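Local coordinates for LasR-specific antiactivator QslA domain-containing protein (Pseudomonas aeruginosa, PDB 4NG2) that probably binds the quorum-sensing regulator LasR and restrains its activity, acting as a LasR-specific antiactivator, at residues V32-A37 against L43-P48; N64-Q69 against T100-R105; D83-P88 against T92-A97. All coordinates share one frame; numbering follows the deposited sequence.

Contact 1: residues V32-A37 against L43-P48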
# COMPACT_ATOMS: atom_id res chain seq x y z
N VAL E 32 7.79 -10.23 11.62
CA VAL E 32 7.16 -11.50 11.29
C VAL E 32 7.70 -12.01 9.96
O VAL E 32 8.09 -11.22 9.10
CB VAL E 32 5.61 -11.36 11.22
CG1 VAL E 32 5.02 -10.95 12.58
CG2 VAL E 32 5.20 -10.39 10.11
N GLU E 33 7.71 -13.33 9.77
CA GLU E 33 8.28 -13.92 8.56
C GLU E 33 7.29 -14.73 7.73
O GLU E 33 6.55 -15.57 8.25
CB GLU E 33 9.50 -14.80 8.89
CG GLU E 33 10.23 -14.41 10.18
CD GLU E 33 11.04 -13.13 10.03
OE1 GLU E 33 11.56 -12.87 8.92
OE2 GLU E 33 11.14 -12.40 11.04
N ILE E 34 7.28 -14.46 6.43
CA ILE E 34 6.59 -15.27 5.45
C ILE E 34 7.63 -16.15 4.76
O ILE E 34 8.28 -15.72 3.79
CB ILE E 34 5.86 -14.39 4.43
CG1 ILE E 34 4.65 -13.72 5.11
CG2 ILE E 34 5.42 -15.22 3.22
CD1 ILE E 34 3.97 -12.71 4.25
N PRO E 35 7.79 -17.39 5.25
CA PRO E 35 8.84 -18.31 4.79
C PRO E 35 8.91 -18.37 3.26
O PRO E 35 7.93 -18.07 2.58
CB PRO E 35 8.40 -19.66 5.35
CG PRO E 35 7.56 -19.31 6.55
CD PRO E 35 6.86 -18.04 6.20
N PRO E 36 10.07 -18.73 2.73
CA PRO E 36 10.31 -18.88 1.29
C PRO E 36 9.51 -20.01 0.61
O PRO E 36 9.26 -21.04 1.23
CB PRO E 36 11.82 -19.15 1.21
CG PRO E 36 12.38 -18.52 2.47
CD PRO E 36 11.33 -18.76 3.51
N ALA E 37 9.09 -19.82 -0.63
CA ALA E 37 8.30 -20.82 -1.34
C ALA E 37 9.06 -21.38 -2.52
O ALA E 37 9.70 -22.43 -2.43
CB ALA E 37 7.00 -20.23 -1.81
N LEU E 43 9.89 -12.94 2.75
CA LEU E 43 9.57 -11.56 3.14
C LEU E 43 9.68 -11.37 4.65
O LEU E 43 9.16 -12.18 5.43
CB LEU E 43 8.15 -11.16 2.68
CG LEU E 43 7.92 -10.30 1.43
CD1 LEU E 43 6.46 -9.86 1.34
CD2 LEU E 43 8.83 -9.08 1.38
N SER E 44 10.38 -10.32 5.06
CA SER E 44 10.51 -9.99 6.47
C SER E 44 9.80 -8.67 6.66
O SER E 44 10.14 -7.70 6.01
CB SER E 44 11.97 -9.86 6.86
OG SER E 44 12.72 -10.94 6.31
N LEU E 45 8.82 -8.65 7.56
CA LEU E 45 7.79 -7.61 7.56
C LEU E 45 7.57 -7.12 8.97
O LEU E 45 7.39 -7.92 9.87
CB LEU E 45 6.49 -8.21 7.04
CG LEU E 45 5.91 -7.91 5.66
CD1 LEU E 45 6.94 -7.39 4.70
CD2 LEU E 45 5.14 -9.13 5.09
N LEU E 46 7.57 -5.80 9.16
CA LEU E 46 7.31 -5.22 10.48
C LEU E 46 5.82 -4.99 10.67
O LEU E 46 5.19 -4.37 9.82
CB LEU E 46 8.02 -3.89 10.62
CG LEU E 46 7.39 -2.94 11.63
CD1 LEU E 46 7.75 -3.37 13.02
CD2 LEU E 46 7.88 -1.53 11.38
N TRP E 47 5.27 -5.49 11.78
CA TRP E 47 3.83 -5.39 12.06
C TRP E 47 3.62 -4.66 13.37
O TRP E 47 4.42 -4.80 14.30
CB TRP E 47 3.19 -6.77 12.15
CG TRP E 47 1.84 -6.85 11.54
CD1 TRP E 47 0.63 -6.82 12.19
CD2 TRP E 47 1.54 -6.98 10.15
NE1 TRP E 47 -0.39 -6.92 11.29
CE2 TRP E 47 0.13 -7.02 10.03
CE3 TRP E 47 2.32 -7.07 8.99
CZ2 TRP E 47 -0.50 -7.13 8.79
CZ3 TRP E 47 1.69 -7.18 7.77
CH2 TRP E 47 0.29 -7.22 7.67
N PRO E 48 2.56 -3.85 13.45
CA PRO E 48 2.31 -3.01 14.63
C PRO E 48 2.05 -3.83 15.89
O PRO E 48 2.19 -3.29 16.99
CB PRO E 48 1.05 -2.22 14.25
CG PRO E 48 1.09 -2.18 12.74
CD PRO E 48 1.65 -3.52 12.34
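Val32, Glu33 and Ile34 run antiparallel to Leu45, Ser44 and Leu43, the short strand axes approaching to 5.0 Å with their directions 150° apart. Val32 and Leu45 form a hydrogen-bonded pair: Val32 N reaches Leu45 O at 2.9 Å, and Leu45 N returns to Val32 O at 3.1 Å. At the other hydrogen-bonded pair, Ile34 N meets Leu43 O at 3.1 Å in a nearly straight bond (169°) lying in the carbonyl plane. The return bond, Leu43 N to Ile34 O at 3.4 Å, is bent and weak, so the ladder slackens just where the chain leaves the strands.

These strands are the two arms of a beta hairpin, and its two faces differ in chemistry. Val32, Ile34, Leu43 and Leu45 share one face. Here the CG2 methyl of Val32 lies against Leu45 CB at 4.0 Å, while Ile34 passes slantwise over the leucine, its CD1 meeting Leu45 CD2 at 3.9 Å. The branched aliphatic chains of Val32 and Ile34 suit their places because Ile55 of helix 52-66 touches both; Leu43 meets Gln73 of the second subunit. Glu33 and Ser44, a non-hydrogen-bonded pair, carry the polar face. The glutamate chain bends at chi2 (-73°), which turns its carboxylate toward Ser44 on the neighbouring strand, and Ser44 OG gives OE1 of Glu33 a weak hydrogen bond of 3.4 Å. A flexible acid is well placed there, since Glu33 is exposed to solvent. Beyond the pairing, Leu46 makes backbone hydrogen bonds to the chain of another protein in the assembly, and Leu45 packs on an apolar side chain of that same partner.

Contact 2: residues N64-Q69 against T100-R105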
# COMPACT_ATOMS: atom_id res chain seq x y z
N ASN E 64 -2.91 -24.79 1.38
CA ASN E 64 -4.02 -25.73 1.33
C ASN E 64 -4.79 -25.62 0.02
O ASN E 64 -5.15 -26.64 -0.56
CB ASN E 64 -4.99 -25.53 2.50
CG ASN E 64 -4.44 -26.03 3.82
OD1 ASN E 64 -3.32 -26.54 3.89
ND2 ASN E 64 -5.21 -25.86 4.88
N TRP E 65 -5.04 -24.41 -0.46
CA TRP E 65 -5.82 -24.30 -1.70
C TRP E 65 -4.95 -24.68 -2.88
O TRP E 65 -5.44 -25.25 -3.87
CB TRP E 65 -6.39 -22.89 -1.89
CG TRP E 65 -7.23 -22.71 -3.13
CD1 TRP E 65 -8.59 -22.88 -3.25
CD2 TRP E 65 -6.77 -22.33 -4.43
NE1 TRP E 65 -9.00 -22.62 -4.53
CE2 TRP E 65 -7.90 -22.29 -5.28
CE3 TRP E 65 -5.52 -22.02 -4.96
CZ2 TRP E 65 -7.79 -21.95 -6.63
CZ3 TRP E 65 -5.42 -21.69 -6.30
CH2 TRP E 65 -6.55 -21.66 -7.12
N LEU E 66 -3.67 -24.37 -2.81
CA LEU E 66 -2.79 -24.73 -3.92
C LEU E 66 -2.62 -26.26 -4.00
O LEU E 66 -2.86 -26.88 -5.04
CB LEU E 66 -1.47 -23.98 -3.85
CG LEU E 66 -1.65 -22.49 -4.14
CD1 LEU E 66 -0.37 -21.74 -3.92
CD2 LEU E 66 -2.17 -22.27 -5.55
N ALA E 67 -2.25 -26.86 -2.87
CA ALA E 67 -2.10 -28.31 -2.74
C ALA E 67 -3.39 -29.07 -3.01
O ALA E 67 -3.46 -30.28 -2.79
CB ALA E 67 -1.56 -28.67 -1.35
N ASP E 68 -4.41 -28.37 -3.49
CA ASP E 68 -5.66 -29.00 -3.91
C ASP E 68 -5.72 -29.12 -5.44
O ASP E 68 -5.14 -28.31 -6.17
CB ASP E 68 -6.87 -28.26 -3.36
CG ASP E 68 -7.10 -28.53 -1.87
OD1 ASP E 68 -6.22 -29.15 -1.23
OD2 ASP E 68 -8.15 -28.12 -1.34
N GLN E 69 -6.43 -30.14 -5.89
CA GLN E 69 -6.34 -30.58 -7.28
C GLN E 69 -6.89 -29.55 -8.27
O GLN E 69 -6.43 -28.41 -8.31
CB GLN E 69 -7.04 -31.94 -7.47
CG GLN E 69 -6.09 -33.15 -7.55
CD GLN E 69 -5.35 -33.45 -6.24
OE1 GLN E 69 -5.84 -34.20 -5.39
NE2 GLN E 69 -4.16 -32.87 -6.08
N THR E 100 0.93 -13.03 -0.47
CA THR E 100 2.35 -13.24 -0.74
C THR E 100 2.61 -14.67 -1.19
O THR E 100 3.42 -14.91 -2.10
CB THR E 100 3.19 -12.94 0.49
OG1 THR E 100 3.12 -11.54 0.77
CG2 THR E 100 4.63 -13.32 0.24
N ARG E 101 1.91 -15.61 -0.56
CA ARG E 101 1.98 -17.01 -0.97
C ARG E 101 1.42 -17.23 -2.37
O ARG E 101 1.95 -18.05 -3.12
CB ARG E 101 1.29 -17.92 0.05
CG ARG E 101 1.59 -19.39 -0.19
CD ARG E 101 3.07 -19.60 -0.50
NE ARG E 101 3.40 -20.97 -0.90
CZ ARG E 101 3.51 -21.39 -2.16
NH1 ARG E 101 3.31 -20.55 -3.17
NH2 ARG E 101 3.80 -22.66 -2.41
N LEU E 102 0.38 -16.49 -2.75
CA LEU E 102 -0.13 -16.58 -4.13
C LEU E 102 0.76 -15.81 -5.12
O LEU E 102 0.50 -15.81 -6.34
CB LEU E 102 -1.56 -16.06 -4.25
CG LEU E 102 -2.72 -16.60 -3.42
CD1 LEU E 102 -4.01 -16.11 -4.04
CD2 LEU E 102 -2.71 -18.11 -3.38
N GLN E 103 1.77 -15.12 -4.60
CA GLN E 103 2.71 -14.39 -5.44
C GLN E 103 3.90 -15.31 -5.69
O GLN E 103 4.25 -15.60 -6.84
CB GLN E 103 3.16 -13.12 -4.73
CG GLN E 103 4.50 -12.57 -5.20
CD GLN E 103 4.71 -11.15 -4.74
OE1 GLN E 103 4.12 -10.21 -5.28
NE2 GLN E 103 5.55 -10.97 -3.71
N GLN E 104 4.50 -15.77 -4.59
CA GLN E 104 5.54 -16.78 -4.64
C GLN E 104 5.25 -17.83 -5.72
O GLN E 104 6.17 -18.26 -6.40
CB GLN E 104 5.70 -17.46 -3.28
CG GLN E 104 6.66 -16.75 -2.33
CD GLN E 104 6.50 -17.26 -0.90
OE1 GLN E 104 5.51 -17.91 -0.56
NE2 GLN E 104 7.48 -16.96 -0.05
N ARG E 105 4.00 -18.25 -5.89
CA ARG E 105 3.72 -19.25 -6.92
C ARG E 105 3.18 -18.71 -8.24
O ARG E 105 2.92 -19.47 -9.16
CB ARG E 105 2.84 -20.40 -6.42
CG ARG E 105 3.19 -21.72 -7.14
CD ARG E 105 2.05 -22.71 -7.23
NE ARG E 105 2.18 -23.88 -6.35
CZ ARG E 105 3.17 -24.08 -5.47
NH1 ARG E 105 4.18 -23.22 -5.32
NH2 ARG E 105 3.14 -25.18 -4.73
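Leu66 places CG anti to its own carbonyl carbon (chi1 -70°) and then runs on extended (chi2 174°), a shape that carries CD1 from the last turn of helix 52-66 to Arg101 and Arg105 on helix 88-107. Arg101 bends at chi2 (43°), turning its chain along the helix in the direction of Arg105, and NH1 at its far end passes beside the leucine methyl; Arg105 runs alongside Leu66, the two side chains pointing opposite ways. The single methyl CD1 of Leu66 therefore lies over one face of each guanidinium, 3.9 Å from Arg101 NH1 and 4.1 Å from Arg105 NE. Leu102 CD2, at 4.4 Å from Leu66 CD1, adds a looser apolar contact; Leu102 also touches Ala62 and Leu74 of helix 74-83. This is helix-end packing between two helices, their nearest CA atoms, those of Leu66 and Leu102, 8.6 Å apart. A leucine fits because guanidinium faces accept aliphatic carbon while the N-H groups point around the rim. Arg101 NH2 and Arg105 NH1, both donors, lie 3.0 Å apart; like charges would be expected to disfavour this approach, and the salt bridge from Arg105 NH1 to Asp38 OD2 probably compensates, with a long, weak ion pair from Arg101 NE to Glu63.

Contact 3: residues D83-P88 against T92-A97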
# COMPACT_ATOMS: atom_id res chain seq x y z
N ASP E 83 -12.04 -14.50 8.11
CA ASP E 83 -13.16 -14.45 9.04
C ASP E 83 -12.87 -15.19 10.36
O ASP E 83 -13.51 -14.93 11.37
CB ASP E 83 -14.43 -15.00 8.37
CG ASP E 83 -15.64 -14.96 9.27
OD1 ASP E 83 -16.20 -13.85 9.47
OD2 ASP E 83 -16.06 -16.04 9.76
N SER E 84 -11.91 -16.10 10.36
CA SER E 84 -11.64 -16.84 11.59
C SER E 84 -10.72 -16.06 12.52
O SER E 84 -10.48 -16.45 13.66
CB SER E 84 -11.07 -18.22 11.29
OG SER E 84 -9.86 -18.11 10.58
N LEU E 85 -10.23 -14.92 12.03
CA LEU E 85 -9.37 -14.04 12.83
C LEU E 85 -10.15 -12.85 13.36
O LEU E 85 -10.87 -12.18 12.63
CB LEU E 85 -8.15 -13.61 12.03
CG LEU E 85 -7.28 -14.80 11.65
CD1 LEU E 85 -6.44 -14.53 10.43
CD2 LEU E 85 -6.42 -15.18 12.83
N PRO E 86 -10.01 -12.57 14.66
CA PRO E 86 -10.96 -11.63 15.28
C PRO E 86 -10.58 -10.14 15.26
O PRO E 86 -11.48 -9.31 15.37
CB PRO E 86 -11.04 -12.16 16.72
CG PRO E 86 -9.70 -12.78 16.98
CD PRO E 86 -9.15 -13.25 15.64
N THR E 87 -9.31 -9.78 15.13
CA THR E 87 -8.93 -8.35 15.07
C THR E 87 -8.54 -7.88 13.66
O THR E 87 -7.90 -8.62 12.89
CB THR E 87 -7.74 -8.03 16.01
OG1 THR E 87 -6.59 -8.79 15.61
CG2 THR E 87 -8.08 -8.37 17.46
N PRO E 88 -8.91 -6.64 13.31
CA PRO E 88 -8.50 -6.03 12.04
C PRO E 88 -7.03 -6.31 11.78
O PRO E 88 -6.65 -6.64 10.66
CB PRO E 88 -8.68 -4.53 12.30
CG PRO E 88 -9.35 -4.41 13.67
CD PRO E 88 -9.80 -5.76 14.07
N THR E 92 -5.47 -8.43 8.52
CA THR E 92 -4.61 -7.91 7.47
C THR E 92 -3.29 -8.65 7.44
O THR E 92 -2.65 -8.72 6.40
CB THR E 92 -4.41 -6.37 7.55
OG1 THR E 92 -3.89 -6.00 8.83
CG2 THR E 92 -5.73 -5.67 7.35
N ALA E 93 -2.88 -9.23 8.56
CA ALA E 93 -1.68 -10.06 8.56
C ALA E 93 -1.95 -11.30 7.74
O ALA E 93 -1.10 -11.75 6.97
CB ALA E 93 -1.26 -10.42 9.97
N PHE E 94 -3.15 -11.84 7.90
CA PHE E 94 -3.56 -13.02 7.15
C PHE E 94 -3.67 -12.69 5.67
O PHE E 94 -3.32 -13.51 4.83
CB PHE E 94 -4.90 -13.55 7.70
CG PHE E 94 -5.58 -14.53 6.80
CD1 PHE E 94 -6.25 -14.11 5.67
CD2 PHE E 94 -5.55 -15.88 7.08
CE1 PHE E 94 -6.89 -15.01 4.83
CE2 PHE E 94 -6.19 -16.79 6.24
CZ PHE E 94 -6.86 -16.35 5.10
N GLU E 95 -4.16 -11.51 5.33
CA GLU E 95 -4.32 -11.17 3.91
C GLU E 95 -2.97 -11.03 3.24
O GLU E 95 -2.77 -11.51 2.12
CB GLU E 95 -5.07 -9.85 3.74
CG GLU E 95 -6.46 -9.83 4.34
CD GLU E 95 -7.12 -8.47 4.21
OE1 GLU E 95 -6.41 -7.43 4.10
OE2 GLU E 95 -8.36 -8.44 4.20
N VAL E 96 -2.06 -10.33 3.92
CA VAL E 96 -0.72 -10.11 3.41
C VAL E 96 -0.02 -11.46 3.20
O VAL E 96 0.53 -11.71 2.14
CB VAL E 96 0.11 -9.13 4.31
CG1 VAL E 96 1.57 -9.11 3.88
CG2 VAL E 96 -0.45 -7.73 4.22
N ALA E 97 -0.10 -12.35 4.18
CA ALA E 97 0.57 -13.65 4.07
C ALA E 97 0.01 -14.49 2.92
O ALA E 97 0.76 -14.98 2.08
CB ALA E 97 0.48 -14.42 5.37
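Thr92 N donates to Pro88 O at 3.0 Å, an i to i+4 helical bond in the first turns of helix 88-107, with the donor tilted 20° from the carbonyl plane. Thr92 OG1 is 3.4 Å from the same Pro88 O, a long, weak approach; whether it is used is unsettled, since Met89 O also lies within reach of the same proton. Just ahead, Thr87 occupies the N-cap position and its side chain caps a backbone N in the opening turn. Proline suits the next place: it lacks an N-H, and the first turn of a helix needs no such donor, while its ring fixes phi at a helical value. Farther back along the loop, Leu85 turns toward the helix and crosses Phe94 at about a right angle. Leu85 CD1 presses tightly on Phe94 CB at 3.3 Å and meets the ring obliquely, 3.7 Å from CD2. Phe94 holds CG anti to its backbone N (chi1 165°), which swings the ring off the helix beside the leucine. The contact joins the loop after helix 74-83 to the start of helix 88-107; Lys57 and Gln61 of helix 52-66 touch Leu85 and Phe94 respectively, and Arg82 of helix 74-83 also touches the Phe94 side chain.

How the contacts relate
Helix 88-107 ties the three contacts together: contacts 2 and 3 both use it, and contact 1 lies against it. The centres of contacts 1 and 3 are about 14 Å apart, bridged by Trp47, whose CZ2 lies 3.2 Å from Ala93 CA. Contact 1 lies about 17 Å from contact 2, centre to centre, yet Gln104 NE2 reaches Pro35 O at 2.9 Å, a probable hydrogen bond, and Ile34 CG2 packs on Thr100 CG2. Contacts 2 and 3, also about 17 Å apart, adjoin in sequence, contact 3 nested within the loop that contact 2 closes. All three touch the second subunit, contact 1 through Leu43; five residues of contact 1 and one of contact 3 lie within reach of the other protein.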